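Local coordinates for SusD homolog (Bacteroides thetaiotaomicron VPI-5482, PDB 3FDH), which probably binds glycans at the outer membrane as a SusD/RagB-family lipoprotein of a polysaccharide-uptake system, at residues Asn36-Tyr44 / Thr74-Ser85; Asn275-Phe283 / Leu365-Ile376. All coordinates share one frame; numbering follows the deposited sequence.

Contact 1. Residues Asn36-Tyr44 / Thr74-Ser85; sequences NASGDINTY and TFNNSWNGIYSS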
loop_
_atom_site.group_PDB
_atom_site.type_symbol
_atom_site.label_atom_id
_atom_site.label_comp_id
_atom_site.label_asym_id
_atom_site.label_seq_id
_atom_site.Cartn_x
_atom_site.Cartn_y
_atom_site.Cartn_z
ATOM N N ASN A 36 -0.503 10.173 -2.122
ATOM C CA ASN A 36 -0.133 9.264 -3.179
ATOM C C ASN A 36 -0.262 7.801 -2.858
ATOM O O ASN A 36 -1.001 7.095 -3.532
ATOM C CB ASN A 36 1.274 9.583 -3.662
ATOM C CG ASN A 36 1.382 11.011 -4.166
ATOM O OD1 ASN A 36 0.365 11.735 -4.224
ATOM N ND2 ASN A 36 2.583 11.432 -4.512
ATOM N N ALA A 37 0.526 7.350 -1.894
ATOM C CA ALA A 37 0.471 5.944 -1.411
ATOM C C ALA A 37 -0.805 5.617 -0.603
ATOM O O ALA A 37 -1.422 4.559 -0.790
ATOM C CB ALA A 37 1.699 5.617 -0.530
ATOM N N SER A 38 -1.243 6.526 0.247
ATOM C CA SER A 38 -2.309 6.143 1.162
ATOM C C SER A 38 -3.560 6.997 1.081
ATOM O O SER A 38 -4.364 6.993 1.997
ATOM C CB SER A 38 -1.762 6.105 2.571
ATOM O OG SER A 38 -2.738 5.625 3.490
ATOM N N GLY A 39 -3.667 7.695 -0.028
ATOM C CA GLY A 39 -4.836 8.503 -0.414
ATOM C C GLY A 39 -5.868 7.677 -1.160
ATOM O O GLY A 39 -6.071 6.509 -0.868
ATOM N N ASP A 40 -6.428 8.249 -2.215
ATOM C CA ASP A 40 -7.476 7.554 -2.974
ATOM C C ASP A 40 -7.022 6.233 -3.557
ATOM O O ASP A 40 -7.791 5.332 -3.639
ATOM C CB ASP A 40 -7.992 8.388 -4.150
ATOM C CG ASP A 40 -8.696 9.686 -3.742
ATOM O OD1 ASP A 40 -9.136 9.803 -2.595
ATOM O OD2 ASP A 40 -8.795 10.592 -4.616
ATOM N N ILE A 41 -5.762 6.116 -3.949
ATOM C CA ILE A 41 -5.276 4.851 -4.527
ATOM C C ILE A 41 -5.543 3.727 -3.527
ATOM O O ILE A 41 -6.061 2.663 -3.875
ATOM C CB ILE A 41 -3.771 4.891 -4.859
ATOM C CG1 ILE A 41 -3.489 5.891 -5.984
ATOM C CG2 ILE A 41 -3.273 3.515 -5.318
ATOM C CD1 ILE A 41 -4.258 5.643 -7.209
ATOM N N ASN A 42 -5.234 4.023 -2.270
ATOM C CA ASN A 42 -5.344 3.071 -1.146
ATOM C C ASN A 42 -6.803 2.848 -0.775
ATOM O O ASN A 42 -7.232 1.738 -0.440
ATOM C CB ASN A 42 -4.594 3.558 0.098
ATOM C CG ASN A 42 -4.652 2.570 1.276
ATOM O OD1 ASN A 42 -3.998 1.514 1.236
ATOM N ND2 ASN A 42 -5.327 2.965 2.387
ATOM N N THR A 43 -7.549 3.941 -0.849
ATOM C CA THR A 43 -8.966 3.911 -0.509
ATOM C C THR A 43 -9.735 2.934 -1.398
ATOM O O THR A 43 -10.496 2.061 -0.918
ATOM C CB THR A 43 -9.539 5.347 -0.502
ATOM O OG1 THR A 43 -8.859 6.067 0.573
ATOM C CG2 THR A 43 -11.087 5.314 -0.274
ATOM N N TYR A 44 -9.512 3.073 -2.694
ATOM C CA TYR A 44 -10.184 2.224 -3.684
ATOM C C TYR A 44 -9.638 0.811 -3.653
ATOM O O TYR A 44 -10.385 -0.169 -3.735
ATOM C CB TYR A 44 -10.153 2.858 -5.073
ATOM C CG TYR A 44 -11.102 4.010 -5.236
ATOM C CD1 TYR A 44 -10.875 5.244 -4.597
ATOM C CD2 TYR A 44 -12.218 3.905 -6.049
ATOM C CE1 TYR A 44 -11.760 6.330 -4.775
ATOM C CE2 TYR A 44 -13.124 4.975 -6.222
ATOM C CZ TYR A 44 -12.881 6.186 -5.597
ATOM O OH TYR A 44 -13.782 7.217 -5.804
ATOM N N THR A 74 -12.065 9.432 -11.929
ATOM C CA THR A 74 -11.975 8.826 -10.625
ATOM C C THR A 74 -10.662 9.025 -9.922
ATOM O O THR A 74 -10.641 9.314 -8.714
ATOM C CB THR A 74 -12.316 7.357 -10.723
ATOM O OG1 THR A 74 -13.621 7.249 -11.293
ATOM C CG2 THR A 74 -12.278 6.713 -9.406
ATOM N N PHE A 75 -9.576 8.818 -10.649
ATOM C CA PHE A 75 -8.231 8.938 -10.039
ATOM C C PHE A 75 -7.479 10.105 -10.583
ATOM O O PHE A 75 -6.270 10.144 -10.511
ATOM C CB PHE A 75 -7.434 7.658 -10.238
ATOM C CG PHE A 75 -8.091 6.466 -9.570
ATOM C CD1 PHE A 75 -8.097 6.390 -8.199
ATOM C CD2 PHE A 75 -8.760 5.485 -10.307
ATOM C CE1 PHE A 75 -8.712 5.364 -7.556
ATOM C CE2 PHE A 75 -9.405 4.444 -9.671
ATOM C CZ PHE A 75 -9.384 4.381 -8.288
ATOM N N ASN A 76 -8.206 11.069 -11.120
ATOM C CA ASN A 76 -7.544 12.258 -11.693
ATOM C C ASN A 76 -6.692 13.004 -10.683
ATOM O O ASN A 76 -5.547 13.383 -10.946
ATOM C CB ASN A 76 -8.528 13.233 -12.313
ATOM C CG ASN A 76 -7.833 14.218 -13.238
ATOM O OD1 ASN A 76 -7.035 13.822 -14.079
ATOM N ND2 ASN A 76 -8.107 15.500 -13.064
ATOM N N ASN A 77 -7.249 13.205 -9.499
ATOM C CA ASN A 77 -6.515 13.892 -8.439
ATOM C C ASN A 77 -5.263 13.134 -8.014
ATOM O O ASN A 77 -4.175 13.718 -7.871
ATOM C CB ASN A 77 -7.383 14.130 -7.213
ATOM C CG ASN A 77 -8.388 15.230 -7.414
ATOM O OD1 ASN A 77 -8.254 16.067 -8.310
ATOM N ND2 ASN A 77 -9.420 15.241 -6.565
ATOM N N SER A 78 -5.422 11.825 -7.825
ATOM C CA SER A 78 -4.311 10.977 -7.416
ATOM C C SER A 78 -3.229 11.002 -8.459
ATOM O O SER A 78 -2.058 11.108 -8.170
ATOM C CB SER A 78 -4.748 9.542 -7.223
ATOM O OG SER A 78 -5.620 9.480 -6.120
ATOM N N TRP A 79 -3.676 10.850 -9.695
ATOM C CA TRP A 79 -2.819 10.912 -10.890
ATOM C C TRP A 79 -2.005 12.217 -10.925
ATOM O O TRP A 79 -0.780 12.245 -11.025
ATOM C CB TRP A 79 -3.718 10.788 -12.130
ATOM C CG TRP A 79 -3.112 11.095 -13.454
ATOM C CD1 TRP A 79 -3.100 12.306 -14.067
ATOM C CD2 TRP A 79 -2.501 10.170 -14.380
ATOM N NE1 TRP A 79 -2.505 12.206 -15.305
ATOM C CE2 TRP A 79 -2.126 10.905 -15.514
ATOM C CE3 TRP A 79 -2.240 8.794 -14.359
ATOM C CZ2 TRP A 79 -1.484 10.315 -16.612
ATOM C CZ3 TRP A 79 -1.602 8.213 -15.453
ATOM C CH2 TRP A 79 -1.242 8.966 -16.553
ATOM N N ASN A 80 -2.716 13.315 -10.877
ATOM C CA ASN A 80 -2.045 14.626 -10.880
ATOM C C ASN A 80 -1.075 14.774 -9.720
ATOM O O ASN A 80 0.018 15.304 -9.855
ATOM C CB ASN A 80 -3.068 15.747 -10.835
ATOM C CG ASN A 80 -3.809 15.892 -12.137
ATOM O OD1 ASN A 80 -3.266 15.608 -13.213
ATOM N ND2 ASN A 80 -5.049 16.359 -12.058
ATOM N N GLY A 81 -1.463 14.227 -8.585
ATOM C CA GLY A 81 -0.656 14.337 -7.359
ATOM C C GLY A 81 0.649 13.556 -7.414
ATOM O O GLY A 81 1.698 14.027 -6.975
ATOM N N ILE A 82 0.574 12.375 -8.001
ATOM C CA ILE A 82 1.733 11.514 -8.149
ATOM C C ILE A 82 2.739 12.167 -9.112
ATOM O O ILE A 82 3.924 12.235 -8.827
ATOM C CB ILE A 82 1.333 10.107 -8.606
ATOM C CG1 ILE A 82 0.575 9.397 -7.463
ATOM C CG2 ILE A 82 2.568 9.316 -9.025
ATOM C CD1 ILE A 82 -0.325 8.236 -7.975
ATOM N N TYR A 83 2.241 12.678 -10.227
ATOM C CA TYR A 83 3.092 13.366 -11.203
ATOM C C TYR A 83 3.688 14.633 -10.596
ATOM O O TYR A 83 4.861 14.938 -10.783
ATOM C CB TYR A 83 2.368 13.670 -12.507
ATOM C CG TYR A 83 2.339 12.485 -13.447
ATOM C CD1 TYR A 83 3.446 12.186 -14.228
ATOM C CD2 TYR A 83 1.201 11.689 -13.573
ATOM C CE1 TYR A 83 3.436 11.125 -15.102
ATOM C CE2 TYR A 83 1.178 10.597 -14.447
ATOM C CZ TYR A 83 2.304 10.322 -15.210
ATOM O OH TYR A 83 2.345 9.256 -16.092
ATOM N N SER A 84 2.897 15.317 -9.798
ATOM C CA SER A 84 3.385 16.526 -9.113
ATOM C C SER A 84 4.562 16.214 -8.164
ATOM O O SER A 84 5.546 16.939 -8.097
ATOM C CB SER A 84 2.259 17.185 -8.306
ATOM O OG SER A 84 2.781 18.304 -7.598
ATOM N N SER A 85 4.419 15.139 -7.406
ATOM C CA SER A 85 5.441 14.736 -6.434
ATOM C C SER A 85 6.685 14.278 -7.164
ATOM O O SER A 85 7.794 14.544 -6.727
ATOM C CB SER A 85 4.922 13.634 -5.509
ATOM O OG SER A 85 3.776 14.053 -4.813
HETATM O O HOH W 1 -2.004 11.940 -5.413
HETATM O O HOH W 2 0.683 14.622 -4.299
HETATM O O HOH W 3 -8.179 10.704 -7.203
HETATM O O HOH W 4 -5.131 10.870 -3.540
HETATM O O HOH W 5 -9.151 13.199 -4.425
HETATM O O HOH W 6 -12.434 9.964 -6.793
#
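In the helical body of this SusD-family protein, the kink where helix 21-37 gives way to helix 40-48 packs on the first turns of helix 76-95, with Asn36 meeting Ser85 and Tyr44 meeting Phe75. Segments 40-44 and 76-85 run at 138°, their axes 10.2 Å apart. Asn36 CG lies beside the backbone N (chi1 -59°), which swings the amide to Ser85. Asn36 ND2 donates to Ser85 OG (2.9 Å), nearly in its amide plane; ND2 also bonds Asn119, and Ser85 OG bonds Ser31. At the amide's other end, one water donates to both OD1 and Gly81 O. Replacing this asparagine with alanine would probably deprive Ser85 OG and Asn119 OD1 of a donor and the water on Gly81 O of its second acceptor. Ile41 CD1 touches Ser78 CB and lies 4.0 Å from Phe75 CD1. The Phe75 edge meets one face of Tyr44 in a T-shaped stack, centroids 4.8 Å apart and planes at 72°, while Tyr44 OH bonds Glu68. Another water donates to Asp40 OD2 and accepts from Asn77 ND2 (3.0 Å). An apolar core of Ile41, Phe75 and Tyr44 thus lies beside a hydrated polar seam, where the buried Asn36 amide is bonded at oxygen and nitrogen.

Contact 2. Residues Asn275-Phe283 / Leu365-Ile376; sequences NDPRANRAF and LLNAENSISIAI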
loop_
_atom_site.group_PDB
_atom_site.type_symbol
_atom_site.label_atom_id
_atom_site.label_comp_id
_atom_site.label_asym_id
_atom_site.label_seq_id
_atom_site.Cartn_x
_atom_site.Cartn_y
_atom_site.Cartn_z
ATOM N N ASN A 275 -9.373 -18.103 13.172
ATOM C CA ASN A 275 -9.457 -17.640 14.530
ATOM C C ASN A 275 -8.307 -16.664 14.749
ATOM O O ASN A 275 -7.635 -16.660 15.746
ATOM C CB ASN A 275 -9.400 -18.760 15.536
ATOM C CG ASN A 275 -9.761 -18.305 16.932
ATOM O OD1 ASN A 275 -10.476 -17.321 17.115
ATOM N ND2 ASN A 275 -9.274 -19.029 17.932
ATOM N N ASP A 276 -8.075 -15.860 13.736
ATOM C CA ASP A 276 -7.055 -14.810 13.792
ATOM C C ASP A 276 -7.385 -13.874 14.992
ATOM O O ASP A 276 -8.542 -13.577 15.262
ATOM C CB ASP A 276 -6.997 -14.107 12.424
ATOM C CG ASP A 276 -5.988 -12.973 12.356
ATOM O OD1 ASP A 276 -6.144 -11.971 13.088
ATOM O OD2 ASP A 276 -5.055 -13.081 11.525
ATOM N N PRO A 277 -6.382 -13.476 15.780
ATOM C CA PRO A 277 -6.659 -12.584 16.911
ATOM C C PRO A 277 -7.497 -11.336 16.581
ATOM O O PRO A 277 -8.221 -10.825 17.420
ATOM C CB PRO A 277 -5.273 -12.123 17.341
ATOM C CG PRO A 277 -4.315 -13.130 16.762
ATOM C CD PRO A 277 -4.945 -13.732 15.581
ATOM N N ARG A 278 -7.368 -10.842 15.362
ATOM C CA ARG A 278 -8.061 -9.625 14.939
ATOM C C ARG A 278 -9.561 -9.851 14.718
ATOM O O ARG A 278 -10.351 -8.916 14.665
ATOM C CB ARG A 278 -7.438 -9.076 13.647
ATOM C CG ARG A 278 -6.010 -8.562 13.857
ATOM C CD ARG A 278 -5.310 -8.343 12.493
ATOM N NE ARG A 278 -4.823 -9.622 11.961
ATOM C CZ ARG A 278 -3.586 -9.875 11.530
ATOM N NH1 ARG A 278 -2.684 -8.907 11.399
ATOM N NH2 ARG A 278 -3.276 -11.108 11.162
ATOM N N ALA A 279 -9.943 -11.111 14.596
ATOM C CA ALA A 279 -11.357 -11.485 14.435
ATOM C C ALA A 279 -12.224 -10.961 15.592
ATOM O O ALA A 279 -13.391 -10.602 15.409
ATOM C CB ALA A 279 -11.530 -13.024 14.315
ATOM N N ASN A 280 -11.649 -10.950 16.786
ATOM C CA ASN A 280 -12.383 -10.595 17.957
ATOM C C ASN A 280 -12.047 -9.226 18.465
ATOM O O ASN A 280 -12.497 -8.814 19.514
ATOM C CB ASN A 280 -12.017 -11.561 19.062
ATOM C CG ASN A 280 -13.012 -11.547 20.176
ATOM O OD1 ASN A 280 -14.221 -11.384 19.941
ATOM N ND2 ASN A 280 -12.531 -11.698 21.401
ATOM N N ARG A 281 -11.277 -8.502 17.686
ATOM C CA ARG A 281 -10.745 -7.265 18.195
ATOM C C ARG A 281 -10.745 -6.047 17.292
ATOM O O ARG A 281 -10.764 -4.923 17.788
ATOM C CB ARG A 281 -9.335 -7.582 18.692
ATOM C CG ARG A 281 -8.683 -6.482 19.363
ATOM C CD ARG A 281 -7.545 -6.950 20.218
ATOM N NE ARG A 281 -6.828 -5.784 20.735
ATOM C CZ ARG A 281 -7.245 -5.017 21.739
ATOM N NH1 ARG A 281 -8.381 -5.282 22.340
ATOM N NH2 ARG A 281 -6.544 -3.965 22.105
ATOM N N ALA A 282 -10.822 -6.271 15.974
ATOM C CA ALA A 282 -10.676 -5.205 14.990
ATOM C C ALA A 282 -11.972 -4.710 14.326
ATOM O O ALA A 282 -11.948 -4.083 13.281
ATOM C CB ALA A 282 -9.693 -5.645 13.904
ATOM N N PHE A 283 -13.083 -5.000 14.953
ATOM C CA PHE A 283 -14.417 -4.619 14.446
ATOM C C PHE A 283 -15.294 -3.936 15.461
ATOM O O PHE A 283 -15.360 -4.329 16.615
ATOM C CB PHE A 283 -15.162 -5.842 13.874
ATOM C CG PHE A 283 -14.481 -6.461 12.699
ATOM C CD1 PHE A 283 -14.514 -5.844 11.466
ATOM C CD2 PHE A 283 -13.832 -7.665 12.810
ATOM C CE1 PHE A 283 -13.872 -6.401 10.377
ATOM C CE2 PHE A 283 -13.195 -8.232 11.719
ATOM C CZ PHE A 283 -13.226 -7.606 10.496
ATOM N N LEU A 365 0.719 -8.384 13.153
ATOM C CA LEU A 365 -0.222 -8.369 14.267
ATOM C C LEU A 365 0.075 -7.208 15.207
ATOM O O LEU A 365 -0.833 -6.592 15.748
ATOM C CB LEU A 365 -0.218 -9.701 15.046
ATOM C CG LEU A 365 -1.164 -10.758 14.464
ATOM C CD1 LEU A 365 -0.837 -12.210 14.900
ATOM C CD2 LEU A 365 -2.623 -10.402 14.829
ATOM N N LEU A 366 1.354 -6.923 15.413
ATOM C CA LEU A 366 1.750 -5.860 16.376
ATOM C C LEU A 366 1.409 -4.490 15.763
ATOM O O LEU A 366 1.004 -3.566 16.466
ATOM C CB LEU A 366 3.225 -5.975 16.808
ATOM C CG LEU A 366 3.578 -7.189 17.645
ATOM C CD1 LEU A 366 5.046 -7.134 18.130
ATOM C CD2 LEU A 366 2.651 -7.242 18.834
ATOM N N ASN A 367 1.457 -4.407 14.439
ATOM C CA ASN A 367 1.153 -3.150 13.757
ATOM C C ASN A 367 -0.362 -2.934 13.815
ATOM O O ASN A 367 -0.847 -1.826 13.955
ATOM C CB ASN A 367 1.627 -3.183 12.306
ATOM C CG ASN A 367 1.244 -1.952 11.536
ATOM O OD1 ASN A 367 1.649 -0.833 11.875
ATOM N ND2 ASN A 367 0.427 -2.148 10.493
ATOM N N ALA A 368 -1.080 -4.041 13.691
ATOM C CA ALA A 368 -2.539 -4.038 13.758
ATOM C C ALA A 368 -2.990 -3.574 15.124
ATOM O O ALA A 368 -3.881 -2.744 15.273
ATOM C CB ALA A 368 -3.084 -5.445 13.484
ATOM N N GLU A 369 -2.338 -4.120 16.144
ATOM C CA GLU A 369 -2.647 -3.768 17.505
ATOM C C GLU A 369 -2.324 -2.301 17.759
ATOM O O GLU A 369 -3.040 -1.619 18.475
ATOM C CB GLU A 369 -1.865 -4.635 18.482
ATOM C CG GLU A 369 -2.072 -4.248 19.945
ATOM C CD GLU A 369 -3.527 -4.398 20.416
ATOM O OE1 GLU A 369 -4.121 -5.488 20.265
ATOM O OE2 GLU A 369 -4.073 -3.430 20.965
ATOM N N ASN A 370 -1.245 -1.824 17.159
ATOM C CA ASN A 370 -0.888 -0.416 17.310
ATOM C C ASN A 370 -2.048 0.440 16.829
ATOM O O ASN A 370 -2.501 1.353 17.520
ATOM C CB ASN A 370 0.379 -0.066 16.527
ATOM C CG ASN A 370 0.919 1.323 16.867
ATOM O OD1 ASN A 370 1.211 1.631 18.029
ATOM N ND2 ASN A 370 1.051 2.163 15.853
ATOM N N SER A 371 -2.544 0.150 15.633
ATOM C CA SER A 371 -3.635 0.942 15.105
ATOM C C SER A 371 -4.956 0.780 15.810
ATOM O O SER A 371 -5.726 1.738 15.975
ATOM C CB SER A 371 -3.831 0.614 13.629
ATOM O OG SER A 371 -2.635 0.932 12.974
ATOM N N ILE A 372 -5.216 -0.448 16.234
ATOM C CA ILE A 372 -6.460 -0.760 16.932
ATOM C C ILE A 372 -6.502 0.042 18.229
ATOM O O ILE A 372 -7.505 0.662 18.517
ATOM C CB ILE A 372 -6.621 -2.259 17.179
ATOM C CG1 ILE A 372 -6.843 -2.929 15.819
ATOM C CG2 ILE A 372 -7.795 -2.511 18.213
ATOM C CD1 ILE A 372 -6.777 -4.443 15.871
ATOM N N SER A 373 -5.412 0.018 18.997
ATOM C CA SER A 373 -5.306 0.769 20.259
ATOM C C SER A 373 -5.458 2.283 20.072
ATOM O O SER A 373 -6.079 2.966 20.876
ATOM C CB SER A 373 -3.995 0.471 20.983
ATOM O OG SER A 373 -4.050 -0.863 21.444
ATOM N N ILE A 374 -4.843 2.793 19.030
ATOM C CA ILE A 374 -4.957 4.225 18.700
ATOM C C ILE A 374 -6.439 4.549 18.514
ATOM O O ILE A 374 -6.962 5.574 18.984
ATOM C CB ILE A 374 -4.129 4.589 17.432
ATOM C CG1 ILE A 374 -2.623 4.635 17.791
ATOM C CG2 ILE A 374 -4.554 5.923 16.850
ATOM C CD1 ILE A 374 -1.699 4.713 16.539
ATOM N N ALA A 375 -7.118 3.638 17.817
ATOM C CA ALA A 375 -8.540 3.822 17.449
ATOM C C ALA A 375 -9.455 3.797 18.659
ATOM O O ALA A 375 -10.370 4.606 18.762
ATOM C CB ALA A 375 -8.985 2.811 16.403
ATOM N N ILE A 376 -9.177 2.868 19.566
ATOM C CA ILE A 376 -9.923 2.730 20.818
ATOM C C ILE A 376 -9.735 3.993 21.650
ATOM O O ILE A 376 -10.689 4.529 22.207
ATOM C CB ILE A 376 -9.498 1.443 21.603
ATOM C CG1 ILE A 376 -9.969 0.198 20.830
ATOM C CG2 ILE A 376 -10.054 1.459 23.042
ATOM C CD1 ILE A 376 -9.395 -1.105 21.333
#
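Two guanidinium groups, those of Arg278 and Arg281, face helix 354-379, each with an aliphatic branch over one face and a carboxylate at its edge. Leu365 CD2 sits over the centre of the Arg278 group, 3.5 Å from Arg278 CZ, while Asp276, from the same loop, lies at the edge. That grip is side-on: Arg278 NH2 donates to the syn lone pair of Asp276 OD2 (2.7 Å), almost straight, and Arg278 NE reaches OD1 from a tilted position. The bend at chi3 (-80°) turns the Arg278 guanidinium back to Asp276; Arg278 CD itself lies 3.8 Å from Ala368 CB. Pro277 CG touches the same Leu365 CD2 at 3.7 Å, so this one methyl fits between the proline ring and the guanidinium.

Arg281 has Ile372 CG2 over one face, off centre, and Glu369 at its edge. Its chain is extended from CG to NE and grips the carboxylate side-on across the contact: Arg281 NE to Glu369 OE1 and Arg281 NH2 to Glu369 OE2, both 2.8 Å, the latter nearly straight at 172°. The two planes are only 22° apart, and both oxygens use syn lone pairs. Glu369 bends at chi2 to bring its carboxylate to this edge; OE1 also accepts from Ile391 N, and Arg281 NH1 bonds Ser388. Such partners should help keep both charges in place in this buried setting. Beside the pair, Ala282 CB meets Ile372 CD1 at 3.7 Å.

Asp276 OD1 also accepts from Arg278 N by its anti lone pair, forming an Asx turn directly after the Schellman motif that ends helix 265-274 at Asn275. These two motifs start the loop that leads to strand 283-284 and packs on helix 354-379 in the largely helical SusD-like fold.

How the contacts relate
Contact 1 and contact 2 lie on opposite sides of the chain's centre, their own centres 27 Å apart and their nearest atoms about 11 Å apart, so neither touches the other. They follow one another in sequence: contact 1 is complete before the chain reaches contact 2, and both belong to the SusD-like region. Contact 1 combines apolar packing, one direct hydrogen bond and water bridges between helical parts, whereas contact 2 ties a loop to a helix through a buried salt bridge flanked by apolar contacts. Neither contact can be tied to a glycan-binding site; each joins separate parts of the largely helical fold.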